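Local coordinates for bacterial leucyl aminopeptidase (Legionella pneumophila, PDB 6ESL), which probably removes N-terminal amino acids from peptides as a secreted zinc-dependent aminopeptidase of the M28 family, contributing to nutrient acquisition during intracellular infection of amoebas, at residues T183-Q188 with A254-R258; Y249-Y253 with V266-F270. All blocks are in the same frame, centred on the assembly; numbering follows the deposited sequence.

Contact 1 (T183-Q188 with A254-R258); sequences TGWYKQ and AAEER. With ZN (zinc ion), chain E.
A loop that carries a metal ligand can hydrogen-bond, as donor, to acceptors on a neighbouring hairpin. Thr183 to Tyr186 form a type II' beta turn, Gly184 taking positive phi (51/-129) and Tyr186 N bonding to Thr183 O at 3.0 Å; Thr183 OG1 then gives a very short 2.5 Å bond to Gln188 O. The facing segment 254-258 has no regular structure: the backbone of Ala255 lies in the left-handed helical region (58/33), and Arg258 N reaches Ala255 O at 3.2 Å. Closest in backbone are Gln188 and Ala254, CA to CA 5.9 Å. Extended Gln188 (t, t) accepts Ala255 N at OE1 (3.1 Å), while its NE2 serves Arg146 O and Gly153 O. In this M28 peptidase fold, 254-258 leaves the C-terminal end of strand 248-253 and delivers Glu257 to the zinc site, OE2 lying 2.6 Å from ZN, with Asp222 as the other protein ligand. Ala255 CB sits over one face of the Tyr186 ring, 4.4 Å from Tyr186 CG. Arg258, folded m, m, m, donates from NE to Tyr186 OH (2.8 Å) and weakly from NH2 to the same OH (3.4 Å). Glu22 of the second subunit hydrogen-bonds Tyr186 OH and forms a salt bridge with Arg258 NH2.

Contact 2 (Y249-Y253 with V266-F270); sequences YFIWY and VVQHF
Packing of a helix on a sheet shows how alternate strand residues present one row of knobs to a helix face. Strand 249-253 is extended and helix 266-270 regular, Phe270 N bonding to Val266 O at 3.0 Å; their axes approach to 11.9 Å with directions 134° apart. Tyr253 and Val266 are closest in backbone, CA to CA 7.9 Å. Val266 (t) and Phe270 (m), one helical turn apart, leave a hollow for Ile251 (m, t), whose CD1 lies 4.0 Å from Val266 CG1 and 4.2 Å from Phe270 CZ. Beside it Val266 CG2 meets the edge of the Tyr253 ring, 3.9 Å from Tyr253 CD1, and the edge of Phe270 points into the face of Tyr249 in a T-shaped pair, centroids 5.0 Å apart and planes at 61°. This is one of the two helix-sheet interfaces of the alpha-beta-alpha sandwich: Phe250 and Trp252 pack on helix 220-239 on the opposite side of the sheet. No hydrogen bond joins the segments, so what holds them to each other is apolar and aromatic packing; the hydroxyl of Tyr253 is satisfied elsewhere, by Trp339.

Strand 248-253 ties the two contacts together, since segment 249-253 runs straight into 254-258, and the chain then enters helix 261-272, which holds 266-270. Both contacts are buried, yet their surroundings differ. Contact 2 is interior, its centre about 13 Å from that of the chain, and joins sheet to helix. Contact 1, its centre about 22 Å from that of the chain, joins two loops at the end of the sheet, where the second subunit also reaches. Chemistry follows place: hydrocarbon and rings between layers, polar and charged groups beside the zinc site and the subunit interface. Val261, at the start of the helix that carries 266-270, touches Thr183, Tyr186 and Ala255 of contact 1.

Contact 1 (T183-Q188 with A254-R258)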
# COMPACT_ATOMS: atom_id res chain seq x y z
N THR B 183 26.22 -19.03 -7.81
CA THR B 183 26.31 -17.60 -7.49
C THR B 183 27.49 -16.92 -8.21
O THR B 183 28.23 -16.17 -7.61
CB THR B 183 26.49 -17.46 -5.99
OG1 THR B 183 25.60 -18.37 -5.31
CG2 THR B 183 26.12 -16.03 -5.58
N GLY B 184 27.75 -17.30 -9.45
CA GLY B 184 28.97 -16.84 -10.14
C GLY B 184 30.27 -17.04 -9.38
O GLY B 184 30.59 -18.14 -8.98
N TRP B 185 31.07 -15.97 -9.26
CA TRP B 185 32.38 -16.12 -8.64
C TRP B 185 32.25 -16.44 -7.18
O TRP B 185 33.19 -16.89 -6.55
CB TRP B 185 33.36 -14.93 -9.10
CG TRP B 185 33.27 -13.92 -8.09
CD1 TRP B 185 32.18 -13.17 -7.84
CD2 TRP B 185 34.21 -13.62 -7.06
NE1 TRP B 185 32.37 -12.39 -6.75
CE2 TRP B 185 33.62 -12.65 -6.23
CE3 TRP B 185 35.51 -14.06 -6.75
CZ2 TRP B 185 34.27 -12.10 -5.13
CZ3 TRP B 185 36.16 -13.51 -5.64
CH2 TRP B 185 35.53 -12.54 -4.85
N TYR B 186 31.09 -16.20 -6.58
CA TYR B 186 30.94 -16.50 -5.17
C TYR B 186 30.81 -17.99 -4.96
O TYR B 186 29.98 -18.65 -5.63
CB TYR B 186 29.69 -15.82 -4.58
CG TYR B 186 29.82 -14.31 -4.53
CD1 TYR B 186 30.48 -13.68 -3.48
CD2 TYR B 186 29.33 -13.53 -5.56
CE1 TYR B 186 30.71 -12.30 -3.48
CE2 TYR B 186 29.46 -12.14 -5.54
CZ TYR B 186 30.17 -11.53 -4.45
OH TYR B 186 30.39 -10.15 -4.43
N LYS B 187 31.59 -18.53 -4.05
CA LYS B 187 31.51 -19.98 -3.84
C LYS B 187 30.27 -20.48 -3.11
O LYS B 187 29.87 -21.62 -3.31
CB LYS B 187 32.77 -20.51 -3.18
CG LYS B 187 33.13 -19.83 -1.90
CD LYS B 187 34.35 -20.48 -1.26
CE LYS B 187 35.66 -19.99 -1.90
NZ LYS B 187 36.71 -20.28 -0.86
N GLN B 188 29.63 -19.65 -2.27
CA GLN B 188 28.31 -20.04 -1.65
C GLN B 188 27.16 -20.08 -2.65
O GLN B 188 26.85 -19.04 -3.27
CB GLN B 188 27.95 -19.09 -0.51
CG GLN B 188 26.70 -19.32 0.32
CD GLN B 188 26.52 -18.18 1.28
OE1 GLN B 188 26.16 -17.04 0.83
NE2 GLN B 188 26.79 -18.40 2.60
N ALA B 254 22.11 -17.04 -1.17
CA ALA B 254 23.49 -16.70 -0.97
C ALA B 254 23.71 -15.20 -1.21
O ALA B 254 22.96 -14.57 -1.99
CB ALA B 254 24.33 -17.46 -2.01
N ALA B 255 24.76 -14.65 -0.57
CA ALA B 255 25.35 -13.43 -1.01
C ALA B 255 24.37 -12.23 -1.08
O ALA B 255 24.51 -11.34 -1.93
CB ALA B 255 26.06 -13.64 -2.39
N GLU B 256 23.40 -12.18 -0.19
CA GLU B 256 22.54 -11.04 -0.05
C GLU B 256 23.32 -9.77 0.30
O GLU B 256 23.01 -8.70 -0.26
CB GLU B 256 21.40 -11.29 0.88
CG GLU B 256 20.31 -10.22 0.87
CD GLU B 256 20.61 -9.00 1.76
OE1 GLU B 256 21.63 -9.07 2.53
OE2 GLU B 256 19.98 -7.91 1.52
N GLU B 257 24.37 -9.93 1.15
CA GLU B 257 25.11 -8.78 1.66
C GLU B 257 26.04 -8.22 0.59
O GLU B 257 26.65 -7.20 0.78
CB GLU B 257 25.94 -9.18 2.85
CG GLU B 257 25.13 -9.65 4.07
CD GLU B 257 24.38 -8.53 4.77
OE1 GLU B 257 24.43 -7.39 4.32
OE2 GLU B 257 23.76 -8.89 5.76
N ARG B 258 26.15 -8.92 -0.56
CA ARG B 258 26.99 -8.46 -1.71
C ARG B 258 26.15 -7.69 -2.72
O ARG B 258 26.64 -7.33 -3.78
CB ARG B 258 27.70 -9.61 -2.39
CG ARG B 258 28.45 -10.52 -1.33
CD ARG B 258 29.64 -9.77 -0.71
NE ARG B 258 30.54 -9.32 -1.72
CZ ARG B 258 31.70 -8.68 -1.47
NH1 ARG B 258 32.16 -8.50 -0.22
NH2 ARG B 258 32.51 -8.38 -2.48
ZN ZN E . 21.68 -7.41 5.66

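Contact 2 (Y249-Y253 with V266-F270)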
# COMPACT_ATOMS: atom_id res chain seq x y z
N TYR B 249 7.97 -23.05 -2.41
CA TYR B 249 9.43 -23.08 -2.31
C TYR B 249 9.91 -22.43 -1.01
O TYR B 249 9.49 -21.35 -0.66
CB TYR B 249 10.11 -22.43 -3.54
CG TYR B 249 10.00 -23.13 -4.89
CD1 TYR B 249 8.96 -22.89 -5.72
CD2 TYR B 249 11.05 -23.99 -5.36
CE1 TYR B 249 8.87 -23.51 -6.99
CE2 TYR B 249 10.99 -24.61 -6.59
CZ TYR B 249 9.91 -24.35 -7.41
OH TYR B 249 9.84 -24.88 -8.66
N PHE B 250 10.84 -23.07 -0.37
CA PHE B 250 11.65 -22.47 0.64
C PHE B 250 13.06 -22.21 0.15
O PHE B 250 13.72 -23.10 -0.28
CB PHE B 250 11.65 -23.23 1.99
CG PHE B 250 10.33 -23.20 2.69
CD1 PHE B 250 9.34 -24.16 2.35
CD2 PHE B 250 10.04 -22.27 3.72
CE1 PHE B 250 8.10 -24.15 3.02
CE2 PHE B 250 8.82 -22.25 4.39
CZ PHE B 250 7.85 -23.17 4.03
N ILE B 251 13.52 -20.94 0.23
CA ILE B 251 14.76 -20.58 -0.40
C ILE B 251 15.65 -19.85 0.58
O ILE B 251 15.21 -18.88 1.17
CB ILE B 251 14.50 -19.71 -1.67
CG1 ILE B 251 13.49 -20.40 -2.56
CG2 ILE B 251 15.82 -19.45 -2.40
CD1 ILE B 251 13.32 -19.88 -3.98
N TRP B 252 16.93 -20.25 0.67
CA TRP B 252 17.91 -19.53 1.41
C TRP B 252 18.91 -18.95 0.42
O TRP B 252 19.70 -19.68 -0.16
CB TRP B 252 18.59 -20.38 2.42
CG TRP B 252 17.66 -20.86 3.59
CD1 TRP B 252 17.56 -20.31 4.83
CD2 TRP B 252 16.70 -21.93 3.57
NE1 TRP B 252 16.63 -20.97 5.58
CE2 TRP B 252 16.09 -21.97 4.84
CE3 TRP B 252 16.29 -22.87 2.59
CZ2 TRP B 252 15.11 -22.95 5.17
CZ3 TRP B 252 15.27 -23.81 2.94
CH2 TRP B 252 14.71 -23.84 4.20
N TYR B 253 18.91 -17.61 0.26
CA TYR B 253 19.72 -17.02 -0.74
C TYR B 253 21.16 -16.84 -0.26
O TYR B 253 21.36 -16.49 0.85
CB TYR B 253 19.17 -15.60 -1.11
CG TYR B 253 17.74 -15.61 -1.48
CD1 TYR B 253 17.33 -16.11 -2.75
CD2 TYR B 253 16.78 -15.08 -0.62
CE1 TYR B 253 15.99 -16.04 -3.14
CE2 TYR B 253 15.43 -15.12 -0.95
CZ TYR B 253 15.05 -15.57 -2.20
OH TYR B 253 13.73 -15.55 -2.52
N VAL B 266 18.71 -16.71 -8.47
CA VAL B 266 17.50 -17.52 -8.32
C VAL B 266 16.36 -17.04 -9.22
O VAL B 266 15.67 -17.85 -9.84
CB VAL B 266 17.01 -17.54 -6.86
CG1 VAL B 266 15.72 -18.33 -6.75
CG2 VAL B 266 18.08 -18.12 -5.95
N VAL B 267 16.18 -15.73 -9.29
CA VAL B 267 15.13 -15.14 -10.12
C VAL B 267 15.37 -15.45 -11.59
O VAL B 267 14.45 -15.75 -12.34
CB VAL B 267 15.04 -13.62 -9.92
CG1 VAL B 267 13.98 -13.03 -10.84
CG2 VAL B 267 14.73 -13.29 -8.47
N GLN B 268 16.64 -15.36 -11.98
CA GLN B 268 17.05 -15.61 -13.33
C GLN B 268 16.89 -17.10 -13.66
O GLN B 268 16.44 -17.43 -14.75
CB GLN B 268 18.51 -15.18 -13.57
CG GLN B 268 18.84 -15.02 -15.05
CD GLN B 268 20.25 -14.44 -15.31
OE1 GLN B 268 21.04 -14.99 -16.07
NE2 GLN B 268 20.56 -13.33 -14.70
N HIS B 269 17.26 -17.97 -12.71
CA HIS B 269 17.07 -19.39 -12.84
C HIS B 269 15.60 -19.72 -13.14
O HIS B 269 15.34 -20.51 -14.08
CB HIS B 269 17.54 -20.15 -11.61
CG HIS B 269 17.44 -21.65 -11.75
ND1 HIS B 269 16.28 -22.34 -11.49
CD2 HIS B 269 18.35 -22.57 -12.18
CE1 HIS B 269 16.47 -23.63 -11.72
NE2 HIS B 269 17.72 -23.79 -12.11
N PHE B 270 14.69 -19.13 -12.37
CA PHE B 270 13.28 -19.39 -12.54
C PHE B 270 12.75 -18.86 -13.88
O PHE B 270 11.88 -19.48 -14.49
CB PHE B 270 12.44 -18.73 -11.43
CG PHE B 270 12.30 -19.58 -10.16
CD1 PHE B 270 13.39 -20.05 -9.50
CD2 PHE B 270 11.06 -19.81 -9.61
CE1 PHE B 270 13.26 -20.82 -8.33
CE2 PHE B 270 10.93 -20.53 -8.41
CZ PHE B 270 12.02 -21.03 -7.76